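Local coordinates for putative neuraminyllactose-binding hemagglutinin homolog (Helicobacter pylori, PDB 3BGH), which is of unproven function but is probably an outer-membrane lipoprotein and flagellar sheath adhesin that may bind neuraminyllactose, at residues A[39-44]-A[67-72]; A[121-126]-A[156-161]. All coordinates share one frame; numbering follows the deposited sequence.

Contact 1. Residues A[39-44]-A[67-72]; sequences VVLIEP and QLSSFL
Leu41 carries most of this contact between strand 38-48 and helix 54-73. Its CB leaves the strand toward the helix. A chi1 of -155° turns CG anti to the backbone N, and chi2 of 72° then sets the two methyls toward different helix residues. CD2 makes the closest approach. It lies 3.4 Å from Ser69 OG and 3.9 Å from Leu68 CB, so it lies against two consecutive residues of the helix. The Leu41 and Leu68 side chains cross at about a right angle. CD1 of Leu41 takes the other direction and comes within 4.2 Å of Leu72 CD1. That same Leu72 methyl also meets Val39 CG2 at 3.7 Å, the two side chains crossing obliquely. Leu72 CD1 therefore touches two strand residues that point to the same side of the sheet. No hydrogen bond crosses between the segments. The hydroxyl of Ser69 meets a methyl here, but it is hydrogen-bonded to Gln81 of strand 78-82. Leu68 also packs on Ile205 of helix 186-208. The strand and helix segments run nearly antiparallel, at 165°, with their axes 10.0 Å apart at closest approach. All five touching residues are buried. This is the strand-to-helix packing of a beta-alpha-beta unit, in which helix 54-73 connects the parallel neighbours 38-48 and 78-82.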
ATOM      1  N   VAL A  39      23.066 -18.964   0.035  1.00 68.75           N
ATOM      2  CA  VAL A  39      22.037 -18.023   0.552  1.00 67.33           C
ATOM      3  C   VAL A  39      20.763 -18.734   1.003  1.00 66.51           C
ATOM      4  O   VAL A  39      20.262 -19.617   0.315  1.00 67.04           O
ATOM      5  CB  VAL A  39      21.667 -16.878  -0.444  1.00 67.12           C
ATOM      6  CG1 VAL A  39      22.886 -16.358  -1.181  1.00 65.77           C
ATOM      7  CG2 VAL A  39      20.634 -17.321  -1.420  1.00 66.68           C
ATOM      8  N   VAL A  40      20.250 -18.350   2.157  1.00 65.30           N
ATOM      9  CA  VAL A  40      18.983 -18.867   2.639  1.00 64.11           C
ATOM     10  C   VAL A  40      17.831 -18.012   2.097  1.00 63.60           C
ATOM     11  O   VAL A  40      17.832 -16.791   2.235  1.00 62.79           O
ATOM     12  CB  VAL A  40      18.945 -18.867   4.167  1.00 64.03           C
ATOM     13  CG1 VAL A  40      17.608 -19.356   4.668  1.00 64.36           C
ATOM     14  CG2 VAL A  40      20.014 -19.737   4.705  1.00 64.54           C
ATOM     15  N   LEU A  41      16.852 -18.662   1.473  1.00 62.86           N
ATOM     16  CA  LEU A  41      15.697 -17.965   0.933  1.00 62.10           C
ATOM     17  C   LEU A  41      14.466 -18.381   1.701  1.00 61.61           C
ATOM     18  O   LEU A  41      14.161 -19.560   1.762  1.00 61.83           O
ATOM     19  CB  LEU A  41      15.536 -18.308  -0.536  1.00 62.69           C
ATOM     20  CG  LEU A  41      14.809 -17.268  -1.370  1.00 62.50           C
ATOM     21  CD1 LEU A  41      15.734 -16.083  -1.522  1.00 62.90           C
ATOM     22  CD2 LEU A  41      14.425 -17.837  -2.722  1.00 60.01           C
ATOM     23  N   ILE A  42      13.783 -17.419   2.308  1.00 60.90           N
ATOM     24  CA  ILE A  42      12.562 -17.666   3.083  1.00 60.34           C
ATOM     25  C   ILE A  42      11.342 -17.392   2.199  1.00 60.64           C
ATOM     26  O   ILE A  42      11.419 -16.549   1.314  1.00 60.49           O
ATOM     27  CB  ILE A  42      12.529 -16.802   4.351  1.00 59.92           C
ATOM     28  CG1 ILE A  42      13.709 -17.184   5.230  1.00 61.44           C
ATOM     29  CG2 ILE A  42      11.257 -17.003   5.140  1.00 57.81           C
ATOM     30  CD1 ILE A  42      13.690 -16.533   6.568  1.00 64.41           C
ATOM     31  N   GLU A  43      10.247 -18.131   2.405  1.00 60.62           N
ATOM     32  CA  GLU A  43       9.068 -18.011   1.558  1.00 61.98           C
ATOM     33  C   GLU A  43       8.509 -16.600   1.770  1.00 60.47           C
ATOM     34  O   GLU A  43       8.325 -16.210   2.916  1.00 60.34           O
ATOM     35  CB  GLU A  43       8.018 -19.090   1.908  1.00 61.79           C
ATOM     36  CG  GLU A  43       6.841 -19.256   0.887  1.00 64.95           C
ATOM     37  CD  GLU A  43       5.887 -20.445   1.210  1.00 66.48           C
ATOM     38  OE1 GLU A  43       5.340 -20.517   2.354  1.00 71.58           O
ATOM     39  OE2 GLU A  43       5.652 -21.289   0.301  1.00 72.03           O
ATOM     40  N   PRO A  44       8.260 -15.840   0.679  1.00 59.59           N
ATOM     41  CA  PRO A  44       7.840 -14.445   0.781  1.00 59.26           C
ATOM     42  C   PRO A  44       6.467 -14.353   1.427  1.00 58.26           C
ATOM     43  O   PRO A  44       5.594 -15.172   1.134  1.00 58.90           O
ATOM     44  CB  PRO A  44       7.742 -13.990  -0.684  1.00 59.10           C
ATOM     45  CG  PRO A  44       8.558 -14.921  -1.446  1.00 59.52           C
ATOM     46  CD  PRO A  44       8.333 -16.249  -0.730  1.00 60.23           C
ATOM     47  N   GLN A  67      11.518 -18.829  -8.704  1.00 59.19           N
ATOM     48  CA  GLN A  67      12.291 -18.017  -9.603  1.00 59.77           C
ATOM     49  C   GLN A  67      13.528 -17.376  -8.986  1.00 60.26           C
ATOM     50  O   GLN A  67      14.565 -17.294  -9.623  1.00 61.03           O
ATOM     51  CB  GLN A  67      11.412 -16.965 -10.204  1.00 60.07           C
ATOM     52  CG  GLN A  67      10.353 -17.540 -11.124  1.00 61.79           C
ATOM     53  CD  GLN A  67      10.306 -16.767 -12.402  1.00 63.23           C
ATOM     54  OE1 GLN A  67       9.541 -15.801 -12.530  1.00 63.51           O
ATOM     55  NE2 GLN A  67      11.180 -17.135 -13.346  1.00 62.77           N
ATOM     56  N   LEU A  68      13.421 -16.902  -7.757  1.00 60.63           N
ATOM     57  CA  LEU A  68      14.576 -16.342  -7.101  1.00 60.91           C
ATOM     58  C   LEU A  68      15.598 -17.418  -6.783  1.00 61.33           C
ATOM     59  O   LEU A  68      16.792 -17.150  -6.786  1.00 60.58           O
ATOM     60  CB  LEU A  68      14.191 -15.573  -5.851  1.00 60.23           C
ATOM     61  CG  LEU A  68      13.932 -14.143  -6.259  1.00 61.35           C
ATOM     62  CD1 LEU A  68      13.142 -13.448  -5.161  1.00 61.44           C
ATOM     63  CD2 LEU A  68      15.287 -13.406  -6.611  1.00 62.39           C
ATOM     64  N   SER A  69      15.130 -18.624  -6.483  1.00 62.93           N
ATOM     65  CA  SER A  69      16.054 -19.748  -6.367  1.00 63.90           C
ATOM     66  C   SER A  69      16.739 -20.002  -7.721  1.00 64.14           C
ATOM     67  O   SER A  69      17.968 -20.059  -7.770  1.00 64.02           O
ATOM     68  CB  SER A  69      15.369 -20.978  -5.798  1.00 64.03           C
ATOM     69  OG  SER A  69      15.059 -20.758  -4.428  1.00 64.53           O
ATOM     70  N   SER A  70      15.969 -20.048  -8.814  1.00 64.63           N
ATOM     71  CA  SER A  70      16.542 -20.292 -10.162  1.00 65.49           C
ATOM     72  C   SER A  70      17.517 -19.238 -10.596  1.00 65.44           C
ATOM     73  O   SER A  70      18.551 -19.557 -11.186  1.00 66.40           O
ATOM     74  CB  SER A  70      15.486 -20.403 -11.244  1.00 64.74           C
ATOM     75  OG  SER A  70      14.774 -21.593 -11.055  1.00 68.42           O
ATOM     76  N   PHE A  71      17.158 -17.982 -10.348  1.00 64.96           N
ATOM     77  CA  PHE A  71      18.041 -16.867 -10.602  1.00 64.00           C
ATOM     78  C   PHE A  71      19.352 -17.030  -9.826  1.00 64.52           C
ATOM     79  O   PHE A  71      20.433 -16.869 -10.381  1.00 64.75           O
ATOM     80  CB  PHE A  71      17.374 -15.569 -10.179  1.00 62.81           C
ATOM     81  CG  PHE A  71      18.240 -14.379 -10.364  1.00 60.20           C
ATOM     82  CD1 PHE A  71      18.363 -13.789 -11.620  1.00 58.58           C
ATOM     83  CD2 PHE A  71      18.947 -13.846  -9.289  1.00 56.99           C
ATOM     84  CE1 PHE A  71      19.182 -12.661 -11.806  1.00 56.90           C
ATOM     85  CE2 PHE A  71      19.763 -12.733  -9.461  1.00 56.21           C
ATOM     86  CZ  PHE A  71      19.881 -12.139 -10.718  1.00 56.43           C
ATOM     87  N   LEU A  72      19.253 -17.350  -8.541  1.00 64.83           N
ATOM     88  CA  LEU A  72      20.434 -17.473  -7.711  1.00 65.91           C
ATOM     89  C   LEU A  72      21.353 -18.614  -8.166  1.00 66.99           C
ATOM     90  O   LEU A  72      22.526 -18.397  -8.451  1.00 67.36           O
ATOM     91  CB  LEU A  72      20.038 -17.594  -6.244  1.00 65.75           C
ATOM     92  CG  LEU A  72      19.509 -16.263  -5.701  1.00 64.79           C
ATOM     93  CD1 LEU A  72      18.720 -16.519  -4.460  1.00 63.88           C
ATOM     94  CD2 LEU A  72      20.623 -15.240  -5.472  1.00 63.88           C
TER

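Contact 2. Residues A[121-126]-A[156-161]; sequences EEKVID and KAVIER. With SO4 (sulfate ion), chain E.
Strands 123-126 and 156-161 pair antiparallel, with a classic beta bulge where Ile159 and Glu160 both face Val124. Val124 O accepts from Ile159 N (2.9 Å) and from Glu160 N (3.2 Å), both donors standing above the carbonyl plane. Val124 N gives a bond to Glu160 O, on a lone pair. Beyond the bulge, Asp126 and Ala157 exchange two backbone bonds close to the carbonyl planes. Val124 CG1 meets Ile159 CD1 at 3.7 Å, while its CB and CG2 lie alongside Glu160 CB. Ile159 CD1 also approaches Asp126 OD1. On the other face, Ile125 CD1 rests 3.7 Å from Lys156 CD. The Lys123 and Arg161 chains run alongside each other to the same sulfate. This ion, probably from the crystallisation liquor, bridges them. Sulfate O4 accepts hydrogen bonds from Lys123 NZ (2.8 Å) and from Arg161 NH2 (2.7 Å), and it lies in the guanidinium plane. Lys123 NZ comes even nearer to sulfate O2, at 2.5 Å. The anion probably offsets the repulsion between these charges, with Lys123 NZ and Arg161 NH1 4.3 Å apart. Glu121 OE1 makes a long salt bridge to Arg161 NH1, and Glu183 pairs with Arg161 NE. The Asp126 carboxylate is bonded to Asp111 N and His186 ND1, at the start of helix 186-208. Strand 98-114 flanks strand 123-137 in the sheet, and helix 186-208 packs on Asp126, Ala157 and Ile159.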
ATOM      1  N   GLU A 121     -10.301  10.102 -23.507  1.00 64.49           N
ATOM      2  CA  GLU A 121     -11.690   9.894 -23.095  1.00 64.13           C
ATOM      3  C   GLU A 121     -11.714   9.751 -21.576  1.00 62.12           C
ATOM      4  O   GLU A 121     -10.712   9.393 -20.972  1.00 61.97           O
ATOM      5  CB  GLU A 121     -12.268   8.632 -23.781  1.00 64.03           C
ATOM      6  CG  GLU A 121     -12.049   8.579 -25.331  1.00 66.14           C
ATOM      7  CD  GLU A 121     -12.449   7.236 -25.998  1.00 67.08           C
ATOM      8  OE1 GLU A 121     -12.225   6.148 -25.397  1.00 68.56           O
ATOM      9  OE2 GLU A 121     -12.972   7.281 -27.149  1.00 69.74           O
ATOM     10  N   GLU A 122     -12.855  10.032 -20.969  1.00 60.91           N
ATOM     11  CA  GLU A 122     -13.078   9.691 -19.595  1.00 60.14           C
ATOM     12  C   GLU A 122     -12.924   8.183 -19.447  1.00 59.88           C
ATOM     13  O   GLU A 122     -13.357   7.412 -20.312  1.00 59.45           O
ATOM     14  CB  GLU A 122     -14.475  10.106 -19.166  1.00 60.41           C
ATOM     15  CG  GLU A 122     -14.832   9.712 -17.750  1.00 61.38           C
ATOM     16  CD  GLU A 122     -16.071  10.411 -17.283  1.00 64.46           C
ATOM     17  OE1 GLU A 122     -16.691   9.995 -16.278  1.00 65.03           O
ATOM     18  OE2 GLU A 122     -16.441  11.391 -17.946  1.00 67.02           O
ATOM     19  N   LYS A 123     -12.265   7.758 -18.380  1.00 59.04           N
ATOM     20  CA  LYS A 123     -12.152   6.338 -18.141  1.00 58.79           C
ATOM     21  C   LYS A 123     -12.280   6.001 -16.677  1.00 58.22           C
ATOM     22  O   LYS A 123     -12.015   6.858 -15.821  1.00 58.82           O
ATOM     23  CB  LYS A 123     -10.879   5.756 -18.762  1.00 58.83           C
ATOM     24  CG  LYS A 123      -9.716   6.674 -18.792  1.00 60.06           C
ATOM     25  CD  LYS A 123      -8.740   6.247 -19.864  1.00 61.82           C
ATOM     26  CE  LYS A 123      -7.617   7.290 -20.002  1.00 62.25           C
ATOM     27  NZ  LYS A 123      -6.620   6.998 -21.087  1.00 60.25           N
ATOM     28  N   VAL A 124     -12.774   4.790 -16.401  1.00 56.46           N
ATOM     29  CA  VAL A 124     -12.795   4.253 -15.053  1.00 54.38           C
ATOM     30  C   VAL A 124     -11.694   3.206 -15.021  1.00 54.20           C
ATOM     31  O   VAL A 124     -11.458   2.512 -16.030  1.00 54.87           O
ATOM     32  CB  VAL A 124     -14.148   3.658 -14.736  1.00 54.97           C
ATOM     33  CG1 VAL A 124     -14.255   3.185 -13.253  1.00 52.07           C
ATOM     34  CG2 VAL A 124     -15.240   4.689 -15.069  1.00 54.02           C
ATOM     35  N   ILE A 125     -10.973   3.124 -13.900  1.00 52.87           N
ATOM     36  CA  ILE A 125      -9.818   2.221 -13.785  1.00 50.70           C
ATOM     37  C   ILE A 125      -9.830   1.505 -12.448  1.00 50.66           C
ATOM     38  O   ILE A 125     -10.530   1.910 -11.530  1.00 50.70           O
ATOM     39  CB  ILE A 125      -8.470   2.972 -13.865  1.00 50.44           C
ATOM     40  CG1 ILE A 125      -8.203   3.756 -12.574  1.00 49.96           C
ATOM     41  CG2 ILE A 125      -8.377   3.877 -15.084  1.00 49.37           C
ATOM     42  CD1 ILE A 125      -6.869   4.364 -12.494  1.00 50.08           C
ATOM     43  N   ASP A 126      -9.064   0.422 -12.357  1.00 50.46           N
ATOM     44  CA  ASP A 126      -8.629  -0.117 -11.094  1.00 50.28           C
ATOM     45  C   ASP A 126      -7.141   0.231 -10.940  1.00 49.55           C
ATOM     46  O   ASP A 126      -6.445   0.408 -11.936  1.00 49.63           O
ATOM     47  CB  ASP A 126      -8.838  -1.630 -11.059  1.00 50.68           C
ATOM     48  CG  ASP A 126     -10.293  -2.015 -10.859  1.00 53.49           C
ATOM     49  OD1 ASP A 126     -11.113  -1.113 -10.536  1.00 55.29           O
ATOM     50  OD2 ASP A 126     -10.623  -3.222 -11.042  1.00 56.03           O
ATOM     51  N   LYS A 156      -2.115   0.595 -13.105  1.00 52.61           N
ATOM     52  CA  LYS A 156      -3.524   0.812 -13.515  1.00 53.45           C
ATOM     53  C   LYS A 156      -4.057  -0.115 -14.622  1.00 54.04           C
ATOM     54  O   LYS A 156      -3.341  -0.496 -15.564  1.00 54.80           O
ATOM     55  CB  LYS A 156      -3.788   2.276 -13.951  1.00 52.74           C
ATOM     56  CG  LYS A 156      -2.994   3.377 -13.266  1.00 52.75           C
ATOM     57  CD  LYS A 156      -3.454   4.802 -13.727  1.00 54.05           C
ATOM     58  CE  LYS A 156      -2.514   5.923 -13.254  1.00 55.66           C
ATOM     59  NZ  LYS A 156      -3.248   7.211 -12.893  1.00 56.82           N
ATOM     60  N   ALA A 157      -5.338  -0.455 -14.511  1.00 54.16           N
ATOM     61  CA  ALA A 157      -6.045  -1.114 -15.582  1.00 53.86           C
ATOM     62  C   ALA A 157      -7.357  -0.401 -15.865  1.00 54.33           C
ATOM     63  O   ALA A 157      -8.165  -0.157 -14.982  1.00 53.41           O
ATOM     64  CB  ALA A 157      -6.290  -2.556 -15.229  1.00 53.60           C
ATOM     65  N   VAL A 158      -7.573  -0.089 -17.130  1.00 56.01           N
ATOM     66  CA  VAL A 158      -8.811   0.528 -17.552  1.00 57.17           C
ATOM     67  C   VAL A 158      -9.922  -0.513 -17.599  1.00 58.50           C
ATOM     68  O   VAL A 158      -9.749  -1.576 -18.196  1.00 58.79           O
ATOM     69  CB  VAL A 158      -8.652   1.167 -18.907  1.00 56.63           C
ATOM     70  CG1 VAL A 158      -9.964   1.780 -19.343  1.00 56.29           C
ATOM     71  CG2 VAL A 158      -7.567   2.203 -18.828  1.00 56.57           C
ATOM     72  N   ILE A 159     -11.041  -0.206 -16.945  1.00 59.35           N
ATOM     73  CA  ILE A 159     -12.200  -1.074 -16.971  1.00 61.15           C
ATOM     74  C   ILE A 159     -13.329  -0.522 -17.847  1.00 62.55           C
ATOM     75  O   ILE A 159     -14.107  -1.285 -18.419  1.00 62.51           O
ATOM     76  CB  ILE A 159     -12.731  -1.409 -15.567  1.00 60.69           C
ATOM     77  CG1 ILE A 159     -12.897  -0.157 -14.717  1.00 61.44           C
ATOM     78  CG2 ILE A 159     -11.804  -2.386 -14.893  1.00 60.44           C
ATOM     79  CD1 ILE A 159     -13.401  -0.448 -13.292  1.00 61.78           C
ATOM     80  N   GLU A 160     -13.386   0.797 -17.973  1.00 63.76           N
ATOM     81  CA  GLU A 160     -14.465   1.449 -18.670  1.00 65.51           C
ATOM     82  C   GLU A 160     -13.967   2.710 -19.403  1.00 65.87           C
ATOM     83  O   GLU A 160     -13.236   3.528 -18.823  1.00 66.21           O
ATOM     84  CB  GLU A 160     -15.537   1.786 -17.637  1.00 65.84           C
ATOM     85  CG  GLU A 160     -16.879   2.208 -18.173  1.00 69.66           C
ATOM     86  CD  GLU A 160     -17.913   2.286 -17.052  1.00 74.46           C
ATOM     87  OE1 GLU A 160     -17.936   1.351 -16.222  1.00 75.30           O
ATOM     88  OE2 GLU A 160     -18.691   3.273 -16.987  1.00 76.56           O
ATOM     89  N   ARG A 161     -14.331   2.839 -20.679  1.00 66.02           N
ATOM     90  CA  ARG A 161     -14.144   4.093 -21.438  1.00 66.65           C
ATOM     91  C   ARG A 161     -15.493   4.701 -21.809  1.00 66.91           C
ATOM     92  O   ARG A 161     -16.437   3.977 -22.084  1.00 67.05           O
ATOM     93  CB  ARG A 161     -13.340   3.850 -22.708  1.00 66.52           C
ATOM     94  CG  ARG A 161     -12.192   2.910 -22.475  1.00 68.23           C
ATOM     95  CD  ARG A 161     -11.394   2.694 -23.688  1.00 71.56           C
ATOM     96  NE  ARG A 161      -9.993   2.492 -23.341  1.00 76.43           N
ATOM     97  CZ  ARG A 161      -9.103   3.477 -23.226  1.00 78.35           C
ATOM     98  NH1 ARG A 161      -9.471   4.744 -23.427  1.00 78.86           N
ATOM     99  NH2 ARG A 161      -7.845   3.196 -22.915  1.00 78.50           N
TER
HETATM  100  S   SO4 E   4      -5.738   6.063 -23.909  1.00 93.39           S
HETATM  101  O1  SO4 E   4      -4.596   5.765 -24.773  1.00 93.20           O
HETATM  102  O2  SO4 E   4      -5.583   7.378 -23.283  1.00 92.57           O
HETATM  103  O3  SO4 E   4      -6.947   6.062 -24.720  1.00 95.17           O
HETATM  104  O4  SO4 E   4      -5.865   5.023 -22.898  1.00 93.60           O

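Overall arrangement
Both contacts belong to the same five-stranded mixed sheet, on opposite sides of the chain's centre. Their centres are 36 Å apart, and their nearest atoms about 20 Å. Contact 1 is fully buried and joins a strand to a helix through apolar side chains. Contact 2 is partly buried and joins two strands of a hairpin, with charged side chains at both ends, among them the buried Asp126. Contact 1 closes along the chain before contact 2 opens. Strand 98-114 lies between strands 38-48 and 123-137 in the sheet, and helix 186-208 touches residues of both contacts. No hydrogen bond crosses contact 1, while five backbone bonds hold contact 2.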